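Local coordinates for alpha-amylase G-6 (Bacillus halodurans, PDB 2C3H), which probably binds starch through the family 26 carbohydrate-binding module that forms this chain, here occupied by two glucose units, at residues H21-D26 / P34-A39; T27-D32 / G56-R61; L7-K12 / V60-K65. All coordinates share one frame; numbering follows the deposited sequence.

Contact 1: H21-D26 / P34-A39. With GLC (alpha-D-glucopyranose), chain I; GLC (alpha-D-glucopyranose), chain B.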
loop_
_atom_site.group_PDB
_atom_site.type_symbol
_atom_site.label_atom_id
_atom_site.label_comp_id
_atom_site.label_asym_id
_atom_site.label_seq_id
_atom_site.Cartn_x
_atom_site.Cartn_y
_atom_site.Cartn_z
ATOM N N HIS A 21 -4.284 -4.356 -3.796
ATOM C CA HIS A 21 -4.154 -4.722 -2.389
ATOM C C HIS A 21 -2.880 -4.117 -1.774
ATOM O O HIS A 21 -1.917 -3.796 -2.470
ATOM C CB HIS A 21 -4.210 -6.241 -2.173
ATOM C CG HIS A 21 -5.533 -6.858 -2.508
ATOM N ND1 HIS A 21 -6.165 -6.681 -3.725
ATOM C CD2 HIS A 21 -6.329 -7.698 -1.790
ATOM C CE1 HIS A 21 -7.309 -7.349 -3.727
ATOM N NE2 HIS A 21 -7.437 -7.968 -2.559
ATOM N N LEU A 22 -2.911 -3.895 -0.474
ATOM C CA LEU A 22 -1.779 -3.309 0.211
ATOM C C LEU A 22 -1.159 -4.373 1.101
ATOM O O LEU A 22 -1.808 -4.835 2.075
ATOM C CB LEU A 22 -2.221 -2.118 1.049
ATOM C CG LEU A 22 -1.023 -1.332 1.610
ATOM C CD1 LEU A 22 -0.476 -0.513 0.468
ATOM C CD2 LEU A 22 -1.369 -0.416 2.780
ATOM N N TYR A 23 0.050 -4.805 0.752
ATOM C CA TYR A 23 0.778 -5.762 1.581
ATOM C C TYR A 23 1.759 -4.953 2.427
ATOM O O TYR A 23 2.353 -3.970 1.922
ATOM C CB TYR A 23 1.465 -6.851 0.729
ATOM C CG TYR A 23 2.415 -7.687 1.530
ATOM C CD1 TYR A 23 1.948 -8.776 2.283
ATOM C CD2 TYR A 23 3.773 -7.382 1.577
ATOM C CE1 TYR A 23 2.814 -9.554 3.044
ATOM C CE2 TYR A 23 4.646 -8.147 2.339
ATOM C CZ TYR A 23 4.137 -9.236 3.079
ATOM O OH TYR A 23 4.954 -10.001 3.865
ATOM N N TYR A 24 1.930 -5.328 3.702
ATOM C CA TYR A 24 2.814 -4.560 4.579
ATOM C C TYR A 24 3.452 -5.401 5.671
ATOM O O TYR A 24 2.872 -6.358 6.118
ATOM C CB TYR A 24 2.057 -3.359 5.186
ATOM C CG TYR A 24 0.782 -3.713 5.950
ATOM C CD1 TYR A 24 -0.473 -3.742 5.302
ATOM C CD2 TYR A 24 0.834 -3.973 7.331
ATOM C CE1 TYR A 24 -1.610 -4.043 5.991
ATOM C CE2 TYR A 24 -0.308 -4.294 8.045
ATOM C CZ TYR A 24 -1.521 -4.332 7.380
ATOM O OH TYR A 24 -2.654 -4.618 8.097
ATOM N N TYR A 25 4.663 -5.045 6.098
ATOM C CA TYR A 25 5.348 -5.806 7.146
ATOM C C TYR A 25 6.262 -4.800 7.809
ATOM O O TYR A 25 6.223 -3.608 7.428
ATOM C CB TYR A 25 6.114 -6.995 6.557
ATOM C CG TYR A 25 7.196 -6.593 5.566
ATOM C CD1 TYR A 25 6.864 -6.224 4.250
ATOM C CD2 TYR A 25 8.545 -6.569 5.942
ATOM C CE1 TYR A 25 7.866 -5.856 3.310
ATOM C CE2 TYR A 25 9.568 -6.180 5.008
ATOM C CZ TYR A 25 9.189 -5.840 3.698
ATOM O OH TYR A 25 10.114 -5.446 2.778
ATOM N N ASP A 26 7.078 -5.263 8.771
ATOM C CA ASP A 26 7.867 -4.407 9.637
ATOM C C ASP A 26 7.018 -3.306 10.273
ATOM O O ASP A 26 7.489 -2.160 10.356
ATOM C CB ASP A 26 8.978 -3.703 8.849
ATOM C CG ASP A 26 10.190 -4.570 8.637
ATOM O OD1 ASP A 26 10.097 -5.819 8.821
ATOM O OD2 ASP A 26 11.277 -4.072 8.237
ATOM N N PRO A 34 -0.884 -9.375 7.562
ATOM C CA PRO A 34 -1.333 -10.363 6.568
ATOM C C PRO A 34 -0.235 -10.963 5.747
ATOM O O PRO A 34 0.743 -10.335 5.419
ATOM C CB PRO A 34 -2.232 -9.559 5.632
ATOM C CG PRO A 34 -1.875 -8.211 5.867
ATOM C CD PRO A 34 -1.574 -8.089 7.380
ATOM N N THR A 35 -0.438 -12.232 5.475
ATOM C CA THR A 35 0.098 -12.945 4.332
ATOM C C THR A 35 -0.054 -12.204 2.961
ATOM O O THR A 35 -1.006 -11.480 2.752
ATOM C CB THR A 35 -0.698 -14.245 4.351
ATOM O OG1 THR A 35 0.018 -15.199 5.166
ATOM C CG2 THR A 35 -0.793 -14.875 3.039
ATOM N N TRP A 36 0.919 -12.379 2.066
ATOM C CA TRP A 36 0.871 -11.900 0.677
ATOM C C TRP A 36 -0.537 -12.081 0.059
ATOM O O TRP A 36 -1.127 -11.093 -0.420
ATOM C CB TRP A 36 1.942 -12.644 -0.164
ATOM C CG TRP A 36 2.104 -12.118 -1.575
ATOM C CD1 TRP A 36 1.756 -12.742 -2.747
ATOM C CD2 TRP A 36 2.666 -10.856 -1.948
ATOM N NE1 TRP A 36 2.073 -11.940 -3.817
ATOM C CE2 TRP A 36 2.619 -10.770 -3.345
ATOM C CE3 TRP A 36 3.208 -9.772 -1.224
ATOM C CZ2 TRP A 36 3.065 -9.659 -4.021
ATOM C CZ3 TRP A 36 3.654 -8.700 -1.884
ATOM C CH2 TRP A 36 3.602 -8.640 -3.270
ATOM N N SER A 37 -1.092 -13.308 0.110
ATOM C CA SER A 37 -2.369 -13.600 -0.560
ATOM C C SER A 37 -3.560 -13.034 0.192
ATOM O O SER A 37 -4.652 -12.912 -0.340
ATOM C CB SER A 37 -2.583 -15.088 -0.803
ATOM O OG SER A 37 -2.441 -15.808 0.399
ATOM N N GLU A 38 -3.335 -12.657 1.431
ATOM C CA GLU A 38 -4.408 -12.096 2.214
ATOM C C GLU A 38 -4.236 -10.604 2.430
ATOM O O GLU A 38 -5.055 -10.021 3.124
ATOM C CB GLU A 38 -4.570 -12.865 3.534
ATOM C CG GLU A 38 -5.490 -14.082 3.395
ATOM C CD GLU A 38 -5.078 -15.261 4.270
ATOM O OE1 GLU A 38 -4.435 -15.037 5.330
ATOM O OE2 GLU A 38 -5.418 -16.419 3.908
ATOM N N ALA A 39 -3.216 -9.980 1.810
ATOM C CA ALA A 39 -3.124 -8.519 1.817
ATOM C C ALA A 39 -4.489 -7.904 1.477
ATOM O O ALA A 39 -5.102 -8.326 0.486
ATOM C CB ALA A 39 -2.086 -8.030 0.839
HETATM C C1 GLC I . 8.134 -8.769 0.555
HETATM C C2 GLC I . 9.412 -8.057 0.185
HETATM C C3 GLC I . 10.604 -8.786 0.760
HETATM C C4 GLC I . 10.389 -9.004 2.259
HETATM C C5 GLC I . 9.132 -9.805 2.501
HETATM C C6 GLC I . 8.839 -9.905 3.983
HETATM O O2 GLC I . 9.537 -8.081 -1.212
HETATM O O3 GLC I . 11.749 -7.997 0.453
HETATM O O4 GLC I . 11.474 -9.686 2.839
HETATM O O5 GLC I . 8.019 -9.158 1.902
HETATM O O6 GLC I . 7.535 -10.409 4.183
HETATM C C1 GLC B . 5.884 -12.775 -2.625
HETATM C C2 GLC B . 6.294 -11.424 -3.200
HETATM C C3 GLC B . 7.416 -10.829 -2.365
HETATM C C4 GLC B . 6.922 -10.707 -0.933
HETATM C C5 GLC B . 6.515 -12.069 -0.406
HETATM C C6 GLC B . 6.002 -11.943 1.021
HETATM O O1 GLC B . 6.932 -13.718 -2.775
HETATM O O2 GLC B . 6.707 -11.553 -4.541
HETATM O O3 GLC B . 7.882 -9.552 -2.806
HETATM O O4 GLC B . 8.021 -10.236 -0.198
HETATM O O5 GLC B . 5.524 -12.662 -1.247
HETATM O O6 GLC B . 5.652 -13.206 1.579
HETATM O O HOH W 1 3.234 -9.023 6.303
#
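Tyr23 on strand 21-28 and Trp36 in the loop after it meet edge to face and, with Tyr25, form the aromatic sugar-binding platform of this beta-sandwich carbohydrate-binding module. The indole turns the edge of its six-membered ring to one face of the phenol, with centroids 5.1 Å apart and planes at 64°. Tyr23 holds CG anti to its backbone N (chi1 170°), which brings CG to 3.5 Å from Trp36 CE3.

Two further apolar contacts lie along the strand: Ala39 CB packs 3.7 Å from Tyr23 CB, and Pro34 crosses Tyr24 at about a right angle, its CD 3.8 Å from Tyr24 CZ.

No direct hydrogen bond joins the two segments; instead one water donates to both Tyr24 O (2.7 Å) and Pro34 O (3.0 Å).

Both sugars lie against ring faces. C2 of the chain B glucose sits over the centre of the Trp36 ring and C6 of the chain I glucose over that of Tyr25, while Gln71 and Gly76 add hydrogen bonds to the ligand. Between the two stacks, Tyr23 OH is hydrogen-bonded to O6 of the chain I glucose at 2.6 Å, in the plane of the phenol ring.

Contact 2: T27-D32 / G56-R61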
loop_
_atom_site.group_PDB
_atom_site.type_symbol
_atom_site.label_atom_id
_atom_site.label_comp_id
_atom_site.label_asym_id
_atom_site.label_seq_id
_atom_site.Cartn_x
_atom_site.Cartn_y
_atom_site.Cartn_z
ATOM N N THR A 27 5.783 -3.619 10.686
ATOM C CA THR A 27 4.979 -2.601 11.335
ATOM C C THR A 27 5.640 -2.141 12.639
ATOM O O THR A 27 6.227 -2.936 13.401
ATOM C CB THR A 27 3.501 -3.010 11.568
ATOM O OG1 THR A 27 3.441 -4.252 12.265
ATOM C CG2 THR A 27 2.794 -3.295 10.255
ATOM N N ASN A 28 5.581 -0.835 12.848
ATOM C CA ASN A 28 6.009 -0.235 14.091
ATOM C C ASN A 28 5.011 0.843 14.517
ATOM O O ASN A 28 4.791 1.835 13.795
ATOM C CB ASN A 28 7.403 0.349 13.960
ATOM C CG ASN A 28 7.956 0.797 15.289
ATOM O OD1 ASN A 28 7.750 0.122 16.301
ATOM N ND2 ASN A 28 8.644 1.946 15.312
ATOM N N PRO A 29 4.393 0.651 15.676
ATOM C CA PRO A 29 4.575 -0.548 16.491
ATOM C C PRO A 29 3.923 -1.804 15.890
ATOM O O PRO A 29 3.091 -1.730 14.973
ATOM C CB PRO A 29 3.883 -0.162 17.811
ATOM C CG PRO A 29 3.829 1.356 17.768
ATOM C CD PRO A 29 3.505 1.630 16.327
ATOM N N LYS A 30 4.305 -2.956 16.429
ATOM C CA LYS A 30 3.891 -4.226 15.872
ATOM C C LYS A 30 2.379 -4.408 15.905
ATOM O O LYS A 30 1.711 -4.186 16.911
ATOM C CB LYS A 30 4.610 -5.386 16.562
ATOM C CG LYS A 30 4.520 -6.740 15.833
ATOM C CD LYS A 30 4.820 -6.618 14.302
ATOM C CE LYS A 30 6.287 -6.250 13.953
ATOM N NZ LYS A 30 6.705 -6.856 12.652
ATOM N N VAL A 31 1.858 -4.865 14.781
ATOM C CA VAL A 31 0.450 -4.989 14.582
ATOM C C VAL A 31 0.289 -6.261 13.754
ATOM O O VAL A 31 1.275 -6.751 13.208
ATOM C CB VAL A 31 -0.050 -3.676 13.938
ATOM C CG1 VAL A 31 -0.127 -3.747 12.397
ATOM C CG2 VAL A 31 -1.328 -3.167 14.624
ATOM N N ASP A 32 -0.903 -6.841 13.685
ATOM C CA ASP A 32 -1.082 -8.045 12.886
ATOM C C ASP A 32 -0.698 -7.753 11.417
ATOM O O ASP A 32 -0.917 -6.637 10.911
ATOM C CB ASP A 32 -2.498 -8.633 13.050
ATOM C CG ASP A 32 -2.709 -9.364 14.445
ATOM O OD1 ASP A 32 -1.740 -9.510 15.237
ATOM O OD2 ASP A 32 -3.828 -9.818 14.846
ATOM N N GLY A 56 -2.866 1.587 13.915
ATOM C CA GLY A 56 -1.967 1.294 15.019
ATOM C C GLY A 56 -0.490 1.553 14.832
ATOM O O GLY A 56 0.321 1.152 15.675
ATOM N N VAL A 57 -0.139 2.272 13.770
ATOM C CA VAL A 57 1.187 2.189 13.173
ATOM C C VAL A 57 1.808 3.578 12.951
ATOM O O VAL A 57 1.131 4.502 12.485
ATOM C CB VAL A 57 1.023 1.365 11.835
ATOM C CG1 VAL A 57 1.420 2.128 10.604
ATOM C CG2 VAL A 57 1.693 0.007 11.920
ATOM N N GLU A 58 3.075 3.742 13.295
ATOM C CA GLU A 58 3.809 4.943 12.924
ATOM C C GLU A 58 4.505 4.694 11.581
ATOM O O GLU A 58 4.461 5.535 10.675
ATOM C CB GLU A 58 4.910 5.306 13.947
ATOM C CG GLU A 58 4.469 5.757 15.342
ATOM C CD GLU A 58 3.691 7.080 15.362
ATOM O OE1 GLU A 58 3.800 7.898 14.391
ATOM O OE2 GLU A 58 2.965 7.308 16.370
ATOM N N SER A 59 5.193 3.557 11.482
ATOM C CA SER A 59 5.955 3.225 10.287
ATOM C C SER A 59 5.653 1.781 9.804
ATOM O O SER A 59 5.173 0.927 10.579
ATOM C CB SER A 59 7.449 3.447 10.522
ATOM O OG SER A 59 7.997 2.356 11.244
ATOM N N VAL A 60 5.949 1.555 8.515
ATOM C CA VAL A 60 5.643 0.339 7.786
ATOM C C VAL A 60 6.562 0.211 6.551
ATOM O O VAL A 60 7.064 1.224 6.037
ATOM C CB VAL A 60 4.120 0.321 7.400
ATOM C CG1 VAL A 60 3.869 0.606 5.929
ATOM C CG2 VAL A 60 3.485 -0.970 7.790
ATOM N N ARG A 61 6.812 -1.037 6.121
ATOM C CA ARG A 61 7.273 -1.331 4.756
ATOM C C ARG A 61 6.112 -1.933 3.980
ATOM O O ARG A 61 5.350 -2.799 4.493
ATOM C CB ARG A 61 8.484 -2.264 4.742
ATOM C CG ARG A 61 9.732 -1.591 5.296
ATOM C CD ARG A 61 11.040 -2.381 5.112
ATOM N NE ARG A 61 12.181 -1.518 5.399
ATOM C CZ ARG A 61 12.654 -1.301 6.634
ATOM N NH1 ARG A 61 13.687 -0.500 6.798
ATOM N NH2 ARG A 61 12.101 -1.882 7.715
#
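Asn28 and Ser59 form an antiparallel hydrogen-bonded pair at the end of strand 21-28, closed by two backbone hydrogen bonds. Asn28 N donates to Ser59 O at 2.9 Å, its nitrogen tilted out of the carbonyl plane, and Ser59 N returns a bond of 2.9 Å to Asn28 O at a nearly straight 168°. Asn28 O is gripped twice, because Glu58 N also reaches it on a lone pair, at 2.6 Å and a more bent 145°. Two consecutive residues, Glu58 and Ser59, thus face the single Asn28, which is a classic beta bulge at the start of strand 59-65. The Glu58 side chain leads away from Asn28, and its OE2 is hydrogen-bonded to Ser5 OG. Beyond the bulge a cis peptide bond precedes Pro29, whose CD comes within 3.3 Å of Gly56 O.

Thr27 has a polar and an apolar branch. Its OG1, set between the backbone N and the carbonyl carbon (chi1 53°), accepts from Val31 N at 3.0 Å and is also hydrogen-bonded to the Glu33 carboxylate, which has a second partner in Lys30. Its carbon branch packs tightly: CG2 lies 3.5 Å from Val60 CG2, the two side chains running alongside, while Val57 comes across it with CG2 3.5 Å from Thr27 CB. With Thr27 replaced by alanine, Val31 N would probably lose this acceptor and Glu33 its hydroxyl partner, and a gap would be likely to open beside Val60 CG2. Val31 CG1 reaches the same Val57 CG2 at 4.2 Å.

Contact 3: L7-K12 / V60-K65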
loop_
_atom_site.group_PDB
_atom_site.type_symbol
_atom_site.label_atom_id
_atom_site.label_comp_id
_atom_site.label_asym_id
_atom_site.label_seq_id
_atom_site.Cartn_x
_atom_site.Cartn_y
_atom_site.Cartn_z
ATOM N N LEU A 7 -1.368 4.732 9.313
ATOM C CA LEU A 7 -0.962 5.227 8.013
ATOM C C LEU A 7 -2.110 5.071 7.041
ATOM O O LEU A 7 -2.694 3.986 6.914
ATOM C CB LEU A 7 0.263 4.456 7.527
ATOM C CG LEU A 7 1.615 5.156 7.606
ATOM C CD1 LEU A 7 1.617 6.292 8.621
ATOM C CD2 LEU A 7 2.720 4.155 7.905
ATOM N N THR A 8 -2.459 6.181 6.410
ATOM C CA THR A 8 -3.335 6.186 5.247
ATOM C C THR A 8 -2.449 6.312 4.023
ATOM O O THR A 8 -1.528 7.140 3.924
ATOM C CB THR A 8 -4.360 7.352 5.322
ATOM O OG1 THR A 8 -5.092 7.258 6.549
ATOM C CG2 THR A 8 -5.443 7.220 4.258
ATOM N N ILE A 9 -2.708 5.417 3.097
ATOM C CA ILE A 9 -1.905 5.314 1.902
ATOM C C ILE A 9 -2.846 5.282 0.722
ATOM O O ILE A 9 -3.872 4.608 0.722
ATOM C CB ILE A 9 -0.993 4.041 1.990
ATOM C CG1 ILE A 9 0.221 4.367 2.862
ATOM C CG2 ILE A 9 -0.521 3.617 0.628
ATOM C CD1 ILE A 9 0.458 3.367 3.833
ATOM N N TYR A 10 -2.490 6.048 -0.289
ATOM C CA TYR A 10 -3.297 6.157 -1.464
ATOM C C TYR A 10 -2.413 5.640 -2.542
ATOM O O TYR A 10 -1.212 5.850 -2.483
ATOM C CB TYR A 10 -3.677 7.615 -1.719
ATOM C CG TYR A 10 -4.545 8.208 -0.635
ATOM C CD1 TYR A 10 -5.941 8.171 -0.728
ATOM C CD2 TYR A 10 -3.964 8.838 0.475
ATOM C CE1 TYR A 10 -6.742 8.727 0.294
ATOM C CE2 TYR A 10 -4.743 9.403 1.488
ATOM C CZ TYR A 10 -6.122 9.334 1.391
ATOM O OH TYR A 10 -6.866 9.865 2.406
ATOM N N PHE A 11 -2.997 4.973 -3.529
ATOM C CA PHE A 11 -2.197 4.356 -4.590
ATOM C C PHE A 11 -2.900 4.485 -5.912
ATOM O O PHE A 11 -4.025 4.047 -6.038
ATOM C CB PHE A 11 -1.990 2.868 -4.271
ATOM C CG PHE A 11 -1.341 2.093 -5.369
ATOM C CD1 PHE A 11 -0.027 2.356 -5.740
ATOM C CD2 PHE A 11 -2.037 1.056 -6.016
ATOM C CE1 PHE A 11 0.595 1.604 -6.756
ATOM C CE2 PHE A 11 -1.423 0.306 -7.061
ATOM C CZ PHE A 11 -0.106 0.556 -7.404
ATOM N N LYS A 12 -2.241 5.089 -6.895
ATOM C CA LYS A 12 -2.786 5.157 -8.244
ATOM C C LYS A 12 -2.619 3.825 -8.987
ATOM O O LYS A 12 -1.503 3.424 -9.299
ATOM C CB LYS A 12 -2.109 6.261 -9.028
ATOM C CG LYS A 12 -2.995 6.749 -10.160
ATOM C CD LYS A 12 -2.269 7.775 -10.995
ATOM C CE LYS A 12 -3.283 8.763 -11.583
ATOM N NZ LYS A 12 -3.569 8.466 -12.986
ATOM N N VAL A 60 5.949 1.555 8.515
ATOM C CA VAL A 60 5.643 0.339 7.786
ATOM C C VAL A 60 6.562 0.211 6.551
ATOM O O VAL A 60 7.064 1.224 6.037
ATOM C CB VAL A 60 4.120 0.321 7.400
ATOM C CG1 VAL A 60 3.869 0.606 5.929
ATOM C CG2 VAL A 60 3.485 -0.970 7.790
ATOM N N ARG A 61 6.812 -1.037 6.121
ATOM C CA ARG A 61 7.273 -1.331 4.756
ATOM C C ARG A 61 6.112 -1.933 3.980
ATOM O O ARG A 61 5.350 -2.799 4.493
ATOM C CB ARG A 61 8.484 -2.264 4.742
ATOM C CG ARG A 61 9.732 -1.591 5.296
ATOM C CD ARG A 61 11.040 -2.381 5.112
ATOM N NE ARG A 61 12.181 -1.518 5.399
ATOM C CZ ARG A 61 12.654 -1.301 6.634
ATOM N NH1 ARG A 61 13.687 -0.500 6.798
ATOM N NH2 ARG A 61 12.101 -1.882 7.715
ATOM N N LEU A 62 5.919 -1.444 2.764
ATOM C CA LEU A 62 4.744 -1.861 2.034
ATOM C C LEU A 62 4.982 -2.163 0.559
ATOM O O LEU A 62 5.857 -1.574 -0.095
ATOM C CB LEU A 62 3.583 -0.864 2.251
ATOM C CG LEU A 62 3.766 0.538 1.642
ATOM C CD1 LEU A 62 3.300 0.732 0.143
ATOM C CD2 LEU A 62 3.103 1.534 2.558
ATOM N N LEU A 63 4.173 -3.069 0.022
ATOM C CA LEU A 63 4.178 -3.311 -1.410
ATOM C C LEU A 63 2.735 -3.225 -1.892
ATOM O O LEU A 63 1.815 -3.652 -1.179
ATOM C CB LEU A 63 4.746 -4.684 -1.724
ATOM C CG LEU A 63 6.239 -4.837 -1.534
ATOM C CD1 LEU A 63 6.544 -5.263 -0.033
ATOM C CD2 LEU A 63 6.838 -5.790 -2.547
ATOM N N PHE A 64 2.543 -2.729 -3.111
ATOM C CA PHE A 64 1.232 -2.854 -3.771
ATOM C C PHE A 64 1.209 -4.120 -4.623
ATOM O O PHE A 64 2.238 -4.498 -5.205
ATOM C CB PHE A 64 0.926 -1.616 -4.608
ATOM C CG PHE A 64 1.116 -0.305 -3.849
ATOM C CD1 PHE A 64 0.133 0.156 -2.935
ATOM C CD2 PHE A 64 2.288 0.455 -4.021
ATOM C CE1 PHE A 64 0.290 1.381 -2.235
ATOM C CE2 PHE A 64 2.481 1.687 -3.286
ATOM C CZ PHE A 64 1.485 2.150 -2.407
ATOM N N LYS A 65 0.053 -4.775 -4.648
ATOM C CA LYS A 65 -0.226 -5.971 -5.473
ATOM C C LYS A 65 -1.699 -5.961 -5.952
ATOM O O LYS A 65 -2.527 -5.146 -5.471
ATOM C CB LYS A 65 0.035 -7.299 -4.715
ATOM C CG LYS A 65 -0.570 -7.365 -3.306
ATOM C CD LYS A 65 -0.226 -8.684 -2.563
ATOM C CE LYS A 65 -0.425 -9.953 -3.470
ATOM N NZ LYS A 65 -1.874 -10.196 -3.840
#
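Phe11 and Phe64 lie ring upon ring in an offset stack, with centroids 3.9 Å apart and planes only 11° from parallel. The two side chains come from facing strands and run antiparallel alongside one another. In Phe11, CG is anti to the backbone N (chi1 172°), which lays the ring over one face of Phe64, its CD1 above the centre of that ring; Phe64 instead keeps CG beside its own N. As a result the stack overlaps well beyond the rings themselves: Phe64 CB makes a CH-pi contact 3.8 Å from the centroid of the Phe11 ring, and Phe11 CB comes within 3.4 Å of Phe64 CE1.

The Phe64 ring is held on three sides. Phe11 takes one face, CD1 of Leu62 lies over the opposite face toward the rim, and CG2 of Ile9 meets the edge in the ring plane, 3.7 Å from Phe64 CE1. Ile9 divides its branches between two partners. While CG2 turns to the aromatic ring, the other branch sends CD1 tip to tip against Leu62 CD2 at a tight 3.5 Å, with the outer torsion of Ile9 well off a staggered value. At the far end, Leu7 CD2 packs more loosely, 4.1 Å from Val60 CB.

No hydrogen bond crosses here, and the strand axes pass 9.8 Å apart at an angle of 37°, too far for pairing within one sheet. Every touching side chain is buried and apolar. Such face-to-face packing of two sheets is the hydrophobic core of a beta-sandwich, the fold of this starch-binding module.

How the contacts relate
From the N terminus, strand 7-12 comes first, and contact 3 returns to it only when strand 59-65 arrives, closing the widest loop and joining the two sheets. Contact 1 is nested inside that loop: it folds the segment after strand 21-28 back onto that strand, at the sugar site. Contact 2 crosses contact 1, since 27-32 falls between the segments 21-26 and 34-39 while its partner 56-61 comes later; it pairs strand 21-28 with strand 59-65 within the three-stranded sheet. Contacts 2 and 3 end on the same strand and share Val60 and Arg61. Contact 1 sits beside both, with Tyr25 paired to Arg61 and His21 to Lys65 across the sheet.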